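Local coordinates for regulation of enolase protein 1 (Saccharomyces cerevisiae, PDB 3O12) that acts in galactose metabolism through the GAL83 protein and may control the level of the enolase ENO1, at residues V77-G91 / K199-L211. Sequence-based numbering, arbitrary orientation. Where two conformers were deposited one is given.
Sequences VETGSAFTAQVRVQG and KVTFSEWSLTAPL. With SO4 (sulfate ion), chain B.
Arg-88 runs out straight, CG trans to its backbone N (chi1 -172°), and Glu-204 turns its CG back beside its own N (chi1 -56°), which brings guanidinium and carboxylate together. They sit at a beta bulge between antiparallel strands 83-91 and 199-208, neighbours inside the seven-stranded sheet of a two-sheet, all-beta fold. Arg-88 NH1 forms a salt bridge to Glu-204 OE2 at 3.0 Å, meeting it from above the carboxylate plane. The two flat groups are 67° apart. Asp-147 and Lys-167 add further salt bridges to Arg-88 and Glu-204, respectively.

The bulge shifts the register by one residue between the pairs Gln-86/Ser-206 and Arg-88/Ser-203. A water accepts from Gln-86 NE2 and donates to Glu-204 O, while Gln-86 OE1 is held by Arg-151. Toward the other sheet, Val-87 CB lies 3.8 Å from Trp-205 CE3, at the edge of the indole. Val-77 CG2 reaches Trp-205 CZ2 at 3.8 Å. Leu-207 CD2 packs on Val-77 CG1 at 3.6 Å, joining this sheet to strand 68-78 of the other. A sulfate, probably from the crystallisation liquor, accepts two hydrogen bonds from Arg-88: NH1 to O3 at 3.0 Å, nearly straight, and NH2 to O1 at 3.1 Å.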
ATOM      1  N   VAL A  77      -0.353   9.920   4.788  1.00 12.35           N
ATOM      2  CA  VAL A  77      -1.203  10.849   5.509  1.00 13.25           C
ATOM      3  C   VAL A  77      -1.124  10.484   6.986  1.00 12.54           C
ATOM      4  O   VAL A  77      -1.279   9.307   7.357  1.00 11.94           O
ATOM      5  CB  VAL A  77      -2.663  10.738   5.027  1.00 13.47           C
ATOM      6  CG1 VAL A  77      -3.540  11.770   5.734  1.00 15.28           C
ATOM      7  CG2 VAL A  77      -2.739  10.911   3.500  1.00 14.31           C
ATOM      8  N   GLU A  78      -0.868  11.468   7.838  1.00 12.25           N
ATOM      9  CA  GLU A  78      -0.672  11.195   9.253  1.00 11.85           C
ATOM     10  C   GLU A  78      -2.000  11.052   9.991  1.00 15.09           C
ATOM     11  O   GLU A  78      -2.943  11.832   9.784  1.00 17.15           O
ATOM     12  CB  GLU A  78       0.211  12.277   9.888  1.00 13.61           C
ATOM     13  CG  GLU A  78       0.649  11.952  11.304  1.00 15.90           C
ATOM     14  CD  GLU A  78       1.576  12.985  11.908  1.00 24.06           C
ATOM     15  OE1 GLU A  78       2.113  13.839  11.169  1.00 21.83           O
ATOM     16  OE2 GLU A  78       1.764  12.937  13.142  1.00 26.33           O
ATOM     17  N   THR A  79      -2.064  10.034  10.848  1.00 14.39           N
ATOM     18  CA  THR A  79      -3.271   9.676  11.586  1.00 14.86           C
ATOM     19  C   THR A  79      -3.041   9.842  13.070  1.00 17.34           C
ATOM     20  O   THR A  79      -1.925  10.118  13.505  1.00 17.68           O
ATOM     21  CB  THR A  79      -3.608   8.170  11.389  1.00 14.05           C
ATOM     22  OG1 THR A  79      -2.724   7.363  12.190  1.00 15.29           O
ATOM     23  CG2 THR A  79      -3.475   7.761   9.934  1.00 14.61           C
ATOM     24  N   GLY A  80      -4.105   9.641  13.846  1.00 14.85           N
ATOM     25  CA  GLY A  80      -3.988   9.462  15.280  1.00 17.38           C
ATOM     26  C   GLY A  80      -3.701   8.009  15.638  1.00 17.16           C
ATOM     27  O   GLY A  80      -3.124   7.261  14.843  1.00 17.21           O
ATOM     28  N   SER A  81      -4.126   7.592  16.827  1.00 17.38           N
ATOM     29  CA  SER A  81      -3.702   6.291  17.354  1.00 15.33           C
ATOM     30  C   SER A  81      -4.516   5.111  16.848  1.00 17.28           C
ATOM     31  O   SER A  81      -4.186   3.952  17.140  1.00 16.61           O
ATOM     32  CB  SER A  81      -3.709   6.307  18.882  1.00 19.03           C
ATOM     33  OG  SER A  81      -5.007   6.557  19.375  1.00 20.59           O
ATOM     34  N   ALA A  82      -5.576   5.404  16.110  1.00 15.03           N
ATOM     35  CA  ALA A  82      -6.414   4.387  15.486  1.00 16.01           C
ATOM     36  C   ALA A  82      -7.074   5.009  14.270  1.00 14.47           C
ATOM     37  O   ALA A  82      -7.385   6.208  14.268  1.00 15.63           O
ATOM     38  CB  ALA A  82      -7.465   3.908  16.454  1.00 17.76           C
ATOM     39  N   PHE A  83      -7.300   4.214  13.231  1.00 12.93           N
ATOM     40  CA  PHE A  83      -7.885   4.754  12.012  1.00 12.76           C
ATOM     41  C   PHE A  83      -8.444   3.668  11.109  1.00 12.35           C
ATOM     42  O   PHE A  83      -8.082   2.503  11.242  1.00 12.58           O
ATOM     43  CB  PHE A  83      -6.827   5.547  11.221  1.00 13.06           C
ATOM     44  CG  PHE A  83      -5.761   4.682  10.605  1.00 12.31           C
ATOM     45  CD1 PHE A  83      -5.930   4.133   9.345  1.00 13.77           C
ATOM     46  CD2 PHE A  83      -4.599   4.391  11.306  1.00 15.01           C
ATOM     47  CE1 PHE A  83      -4.958   3.316   8.791  1.00 15.30           C
ATOM     48  CE2 PHE A  83      -3.617   3.585  10.762  1.00 13.80           C
ATOM     49  CZ  PHE A  83      -3.790   3.036   9.511  1.00 15.01           C
ATOM     50  N   THR A  84      -9.318   4.076  10.190  1.00 11.34           N
ATOM     51  CA  THR A  84      -9.677   3.293   9.017  1.00 12.18           C
ATOM     52  C   THR A  84      -9.414   4.156   7.783  1.00 12.41           C
ATOM     53  O   THR A  84      -9.818   5.330   7.730  1.00 13.52           O
ATOM     54  CB  THR A  84     -11.149   2.857   9.043  1.00 14.79           C
ATOM     55  OG1 THR A  84     -11.354   1.947  10.131  1.00 18.46           O
ATOM     56  CG2 THR A  84     -11.524   2.168   7.745  1.00 14.95           C
ATOM     57  N   ALA A  85      -8.712   3.593   6.810  1.00 12.23           N
ATOM     58  CA  ALA A  85      -8.367   4.280   5.577  1.00 12.18           C
ATOM     59  C   ALA A  85      -8.841   3.460   4.397  1.00 11.69           C
ATOM     60  O   ALA A  85      -8.851   2.219   4.445  1.00 13.22           O
ATOM     61  CB  ALA A  85      -6.849   4.500   5.495  1.00 14.19           C
ATOM     62  N   GLN A  86      -9.225   4.135   3.323  1.00 12.18           N
ATOM     63  CA  GLN A  86      -9.692   3.442   2.131  1.00 12.36           C
ATOM     64  C   GLN A  86      -9.209   4.197   0.894  1.00 10.19           C
ATOM     65  O   GLN A  86      -9.092   5.431   0.921  1.00 11.88           O
ATOM     66  CB  GLN A  86     -11.216   3.376   2.190  1.00 18.45           C
ATOM     67  CG  GLN A  86     -11.924   2.684   1.063  1.00 20.83           C
ATOM     68  CD  GLN A  86     -13.406   2.568   1.365  1.00 19.45           C
ATOM     69  OE1 GLN A  86     -13.799   2.041   2.409  1.00 19.80           O
ATOM     70  NE2 GLN A  86     -14.238   3.074   0.462  1.00 22.08           N
ATOM     71  N   VAL A  87      -8.927   3.480  -0.190  1.00 11.90           N
ATOM     72  CA  VAL A  87      -8.444   4.101  -1.424  1.00 11.28           C
ATOM     73  C   VAL A  87      -8.746   3.219  -2.625  1.00 13.16           C
ATOM     74  O   VAL A  87      -8.823   1.988  -2.504  1.00 12.45           O
ATOM     75  CB  VAL A  87      -6.916   4.411  -1.334  1.00 12.10           C
ATOM     76  CG1 VAL A  87      -6.077   3.122  -1.389  1.00 14.27           C
ATOM     77  CG2 VAL A  87      -6.473   5.422  -2.392  1.00 14.12           C
ATOM     78  N   ARG A  88      -8.938   3.853  -3.775  1.00 11.98           N
ATOM     79  CA  ARG A  88      -9.092   3.157  -5.045  1.00 11.36           C
ATOM     80  C   ARG A  88      -7.758   3.196  -5.781  1.00 12.91           C
ATOM     81  O   ARG A  88      -7.077   4.230  -5.807  1.00 14.06           O
ATOM     82  CB  ARG A  88     -10.176   3.833  -5.880  1.00 12.71           C
ATOM     83  CG  ARG A  88     -10.555   3.082  -7.151  1.00 12.06           C
ATOM     84  CD  ARG A  88     -11.630   3.840  -7.906  1.00 15.72           C
ATOM     85  NE  ARG A  88     -12.095   3.093  -9.070  1.00 16.26           N
ATOM     86  CZ  ARG A  88     -13.058   3.526  -9.877  1.00 21.36           C
ATOM     87  NH1 ARG A  88     -13.648   4.691  -9.640  1.00 24.11           N
ATOM     88  NH2 ARG A  88     -13.435   2.793 -10.915  1.00 24.79           N
ATOM     89  N   VAL A  89      -7.393   2.072  -6.386  1.00 13.56           N
ATOM     90  CA  VAL A  89      -6.082   1.901  -7.016  1.00 14.56           C
ATOM     91  C   VAL A  89      -6.289   1.450  -8.450  1.00 16.17           C
ATOM     92  O   VAL A  89      -6.886   0.403  -8.697  1.00 16.24           O
ATOM     93  CB  VAL A  89      -5.238   0.827  -6.289  1.00 13.45           C
ATOM     94  CG1 VAL A  89      -3.832   0.758  -6.877  1.00 16.65           C
ATOM     95  CG2 VAL A  89      -5.170   1.116  -4.804  1.00 13.63           C
ATOM     96  N   GLN A  90      -5.813   2.255  -9.393  1.00 17.06           N
ATOM     97  CA  GLN A  90      -5.926   1.932 -10.810  1.00 17.89           C
ATOM     98  C   GLN A  90      -4.544   1.939 -11.447  1.00 19.85           C
ATOM     99  O   GLN A  90      -4.037   2.980 -11.850  1.00 20.60           O
ATOM    100  CB  GLN A  90      -6.864   2.920 -11.507  1.00 20.83           C
ATOM    101  CG  GLN A  90      -8.293   2.815 -11.004  1.00 18.42           C
ATOM    102  CD  GLN A  90      -9.211   3.852 -11.607  1.00 22.73           C
ATOM    103  OE1 GLN A  90     -10.074   3.532 -12.437  1.00 33.09           O
ATOM    104  NE2 GLN A  90      -9.023   5.103 -11.219  1.00 20.92           N
ATOM    105  N   GLY A  91      -3.940   0.765 -11.536  1.00 21.74           N
ATOM    106  CA  GLY A  91      -2.586   0.644 -12.038  1.00 21.12           C
ATOM    107  C   GLY A  91      -2.524  -0.066 -13.369  1.00 27.80           C
ATOM    108  O   GLY A  91      -3.428  -0.824 -13.730  1.00 29.57           O
ATOM    109  N   LYS A 199       2.535   3.057 -14.254  1.00 19.41           N
ATOM    110  CA  LYS A 199       1.606   4.166 -14.077  0.54 17.88           C
ATOM    111  C   LYS A 199       0.443   3.750 -13.186  1.00 18.50           C
ATOM    112  O   LYS A 199      -0.180   2.715 -13.412  1.00 20.23           O
ATOM    113  CB  LYS A 199       1.077   4.651 -15.428  0.54 21.91           C
ATOM    114  CG  LYS A 199       2.153   5.052 -16.418  0.54 23.36           C
ATOM    115  CD  LYS A 199       1.537   5.391 -17.771  0.54 32.06           C
ATOM    116  CE  LYS A 199       2.595   5.555 -18.852  0.54 40.80           C
ATOM    117  NZ  LYS A 199       3.427   6.766 -18.639  0.54 46.12           N
ATOM    118  N   VAL A 200       0.162   4.557 -12.166  1.00 19.19           N
ATOM    119  CA  VAL A 200      -0.913   4.267 -11.221  1.00 18.45           C
ATOM    120  C   VAL A 200      -1.667   5.539 -10.839  1.00 16.31           C
ATOM    121  O   VAL A 200      -1.053   6.574 -10.557  1.00 17.40           O
ATOM    122  CB  VAL A 200      -0.369   3.643  -9.911  1.00 19.48           C
ATOM    123  CG1 VAL A 200      -1.517   3.061  -9.090  1.00 18.34           C
ATOM    124  CG2 VAL A 200       0.674   2.579 -10.204  1.00 25.36           C
ATOM    125  N   THR A 201      -2.995   5.462 -10.823  1.00 16.31           N
ATOM    126  CA  THR A 201      -3.820   6.533 -10.277  1.00 16.66           C
ATOM    127  C   THR A 201      -4.500   6.101  -8.981  1.00 15.93           C
ATOM    128  O   THR A 201      -5.108   5.032  -8.911  1.00 16.67           O
ATOM    129  CB  THR A 201      -4.884   6.990 -11.289  1.00 17.62           C
ATOM    130  OG1 THR A 201      -4.225   7.574 -12.420  1.00 19.79           O
ATOM    131  CG2 THR A 201      -5.811   8.018 -10.671  1.00 17.76           C
ATOM    132  N   PHE A 202      -4.378   6.941  -7.959  1.00 13.89           N
ATOM    133  CA  PHE A 202      -5.050   6.732  -6.691  1.00 13.18           C
ATOM    134  C   PHE A 202      -6.151   7.763  -6.524  1.00 14.80           C
ATOM    135  O   PHE A 202      -5.960   8.933  -6.847  1.00 15.23           O
ATOM    136  CB  PHE A 202      -4.062   6.872  -5.532  1.00 12.86           C
ATOM    137  CG  PHE A 202      -2.919   5.891  -5.579  1.00 11.68           C
ATOM    138  CD1 PHE A 202      -3.021   4.646  -4.964  1.00 12.60           C
ATOM    139  CD2 PHE A 202      -1.742   6.209  -6.245  1.00 12.62           C
ATOM    140  CE1 PHE A 202      -1.961   3.738  -5.016  1.00 12.06           C
ATOM    141  CE2 PHE A 202      -0.680   5.309  -6.294  1.00 13.51           C
ATOM    142  CZ  PHE A 202      -0.790   4.073  -5.685  1.00 14.10           C
ATOM    143  N   SER A 203      -7.299   7.331  -6.013  1.00 12.53           N
ATOM    144  CA  SER A 203      -8.439   8.223  -5.855  1.00 12.02           C
ATOM    145  C   SER A 203      -9.378   7.704  -4.781  1.00 13.63           C
ATOM    146  O   SER A 203      -9.112   6.668  -4.170  1.00 12.99           O
ATOM    147  CB  SER A 203      -9.186   8.378  -7.185  1.00 15.57           C
ATOM    148  OG  SER A 203      -9.769   7.136  -7.588  1.00 16.90           O
ATOM    149  N   GLU A 204     -10.477   8.405  -4.544  1.00 13.77           N
ATOM    150  CA  GLU A 204     -11.482   7.954  -3.573  1.00 11.16           C
ATOM    151  C   GLU A 204     -10.882   7.658  -2.207  1.00 12.05           C
ATOM    152  O   GLU A 204     -11.203   6.663  -1.563  1.00 12.67           O
ATOM    153  CB  GLU A 204     -12.278   6.761  -4.118  1.00 12.15           C
ATOM    154  CG  GLU A 204     -12.924   7.101  -5.464  1.00 14.81           C
ATOM    155  CD  GLU A 204     -13.925   6.077  -5.946  1.00 19.02           C
ATOM    156  OE1 GLU A 204     -14.338   5.202  -5.156  1.00 17.96           O
ATOM    157  OE2 GLU A 204     -14.310   6.190  -7.127  1.00 20.56           O
ATOM    158  N   TRP A 205     -10.019   8.558  -1.764  1.00 12.61           N
ATOM    159  CA  TRP A 205      -9.399   8.478  -0.455  1.00 11.00           C
ATOM    160  C   TRP A 205     -10.350   8.831   0.669  1.00 13.13           C
ATOM    161  O   TRP A 205     -11.124   9.794   0.576  1.00 14.76           O
ATOM    162  CB  TRP A 205      -8.241   9.480  -0.395  1.00 12.56           C
ATOM    163  CG  TRP A 205      -7.559   9.541   0.942  1.00 13.39           C
ATOM    164  CD1 TRP A 205      -7.627  10.550   1.857  1.00 13.78           C
ATOM    165  CD2 TRP A 205      -6.715   8.535   1.508  1.00 13.54           C
ATOM    166  NE1 TRP A 205      -6.862  10.239   2.959  1.00 14.35           N
ATOM    167  CE2 TRP A 205      -6.293   9.008   2.767  1.00 13.70           C
ATOM    168  CE3 TRP A 205      -6.274   7.278   1.070  1.00 14.14           C
ATOM    169  CZ2 TRP A 205      -5.446   8.272   3.598  1.00 14.98           C
ATOM    170  CZ3 TRP A 205      -5.431   6.551   1.901  1.00 15.69           C
ATOM    171  CH2 TRP A 205      -5.034   7.052   3.145  1.00 14.87           C
ATOM    172  N   SER A 206     -10.261   8.081   1.758  1.00 14.07           N
ATOM    173  CA  SER A 206     -11.001   8.399   2.974  0.50 14.48           C
ATOM    174  C   SER A 206     -10.174   7.978   4.182  1.00 13.53           C
ATOM    175  O   SER A 206      -9.632   6.868   4.195  1.00 15.15           O
ATOM    176  CB  SER A 206     -12.348   7.670   2.979  0.50 18.72           C
ATOM    177  OG  SER A 206     -13.148   8.079   4.077  0.50 25.23           O
ATOM    178  N   LEU A 207     -10.085   8.836   5.188  1.00 14.06           N
ATOM    179  CA  LEU A 207      -9.380   8.524   6.422  1.00 12.60           C
ATOM    180  C   LEU A 207     -10.208   9.008   7.597  1.00 15.26           C
ATOM    181  O   LEU A 207     -10.545  10.200   7.676  1.00 17.36           O
ATOM    182  CB  LEU A 207      -8.001   9.183   6.440  1.00 14.08           C
ATOM    183  CG  LEU A 207      -7.218   9.114   7.752  1.00 14.99           C
ATOM    184  CD1 LEU A 207      -6.891   7.671   8.093  1.00 16.28           C
ATOM    185  CD2 LEU A 207      -5.940   9.943   7.670  1.00 21.09           C
ATOM    186  N   THR A 208     -10.541   8.098   8.505  1.00 15.67           N
ATOM    187  CA  THR A 208     -11.421   8.405   9.629  1.00 18.69           C
ATOM    188  C   THR A 208     -11.043   7.577  10.849  1.00 19.24           C
ATOM    189  O   THR A 208     -10.172   6.712  10.771  1.00 16.13           O
ATOM    190  CB  THR A 208     -12.887   8.087   9.288  1.00 22.00           C
ATOM    191  OG1 THR A 208     -13.037   6.679   9.080  1.00 26.34           O
ATOM    192  CG2 THR A 208     -13.331   8.833   8.035  1.00 31.39           C
ATOM    193  N   ALA A 209     -11.685   7.837  11.983  1.00 21.96           N
ATOM    194  CA  ALA A 209     -11.553   6.935  13.120  1.00 20.80           C
ATOM    195  C   ALA A 209     -12.273   5.635  12.778  1.00 24.16           C
ATOM    196  O   ALA A 209     -13.163   5.619  11.936  1.00 24.59           O
ATOM    197  CB  ALA A 209     -12.150   7.563  14.369  1.00 24.08           C
ATOM    198  N   PRO A 210     -11.882   4.527  13.414  1.00 18.93           N
ATOM    199  CA  PRO A 210     -12.587   3.267  13.137  1.00 20.23           C
ATOM    200  C   PRO A 210     -14.037   3.317  13.629  1.00 22.94           C
ATOM    201  O   PRO A 210     -14.354   4.106  14.519  1.00 27.52           O
ATOM    202  CB  PRO A 210     -11.815   2.244  13.979  1.00 20.94           C
ATOM    203  CG  PRO A 210     -10.484   2.877  14.268  1.00 23.79           C
ATOM    204  CD  PRO A 210     -10.764   4.355  14.355  1.00 20.67           C
ATOM    205  N   LEU A 211     -14.900   2.471  13.071  1.00 22.90           N
ATOM    206  CA  LEU A 211     -16.265   2.360  13.576  1.00 25.29           C
ATOM    207  C   LEU A 211     -16.256   1.869  15.020  1.00 32.00           C
ATOM    208  O   LEU A 211     -15.314   1.203  15.458  1.00 33.57           O
ATOM    209  CB  LEU A 211     -17.084   1.401  12.712  1.00 30.36           C
ATOM    210  CG  LEU A 211     -17.363   1.829  11.275  1.00 29.57           C
ATOM    211  CD1 LEU A 211     -18.104   0.710  10.541  1.00 27.57           C
ATOM    212  CD2 LEU A 211     -18.153   3.136  11.239  1.00 28.59           C
TER
HETATM  213  S   SO4 B 201     -15.766   5.000 -12.695  0.82 55.82           S
HETATM  214  O1  SO4 B 201     -16.093   3.654 -12.233  0.82 49.26           O
HETATM  215  O2  SO4 B 201     -16.825   5.467 -13.586  0.82 64.69           O
HETATM  216  O3  SO4 B 201     -15.660   5.903 -11.551  0.82 53.22           O
HETATM  217  O4  SO4 B 201     -14.495   4.984 -13.418  0.82 51.42           O
HETATM  218  O   HOH W   1     -13.755   0.639  10.998  1.00 29.77           O
HETATM  219  O   HOH W   2     -12.283   5.471   5.846  1.00 31.37           O
HETATM  220  O   HOH W   3     -13.681   5.496  -0.925  1.00 31.67           O
HETATM  221  O   HOH W   4      -8.007   5.399  -8.712  1.00 17.49           O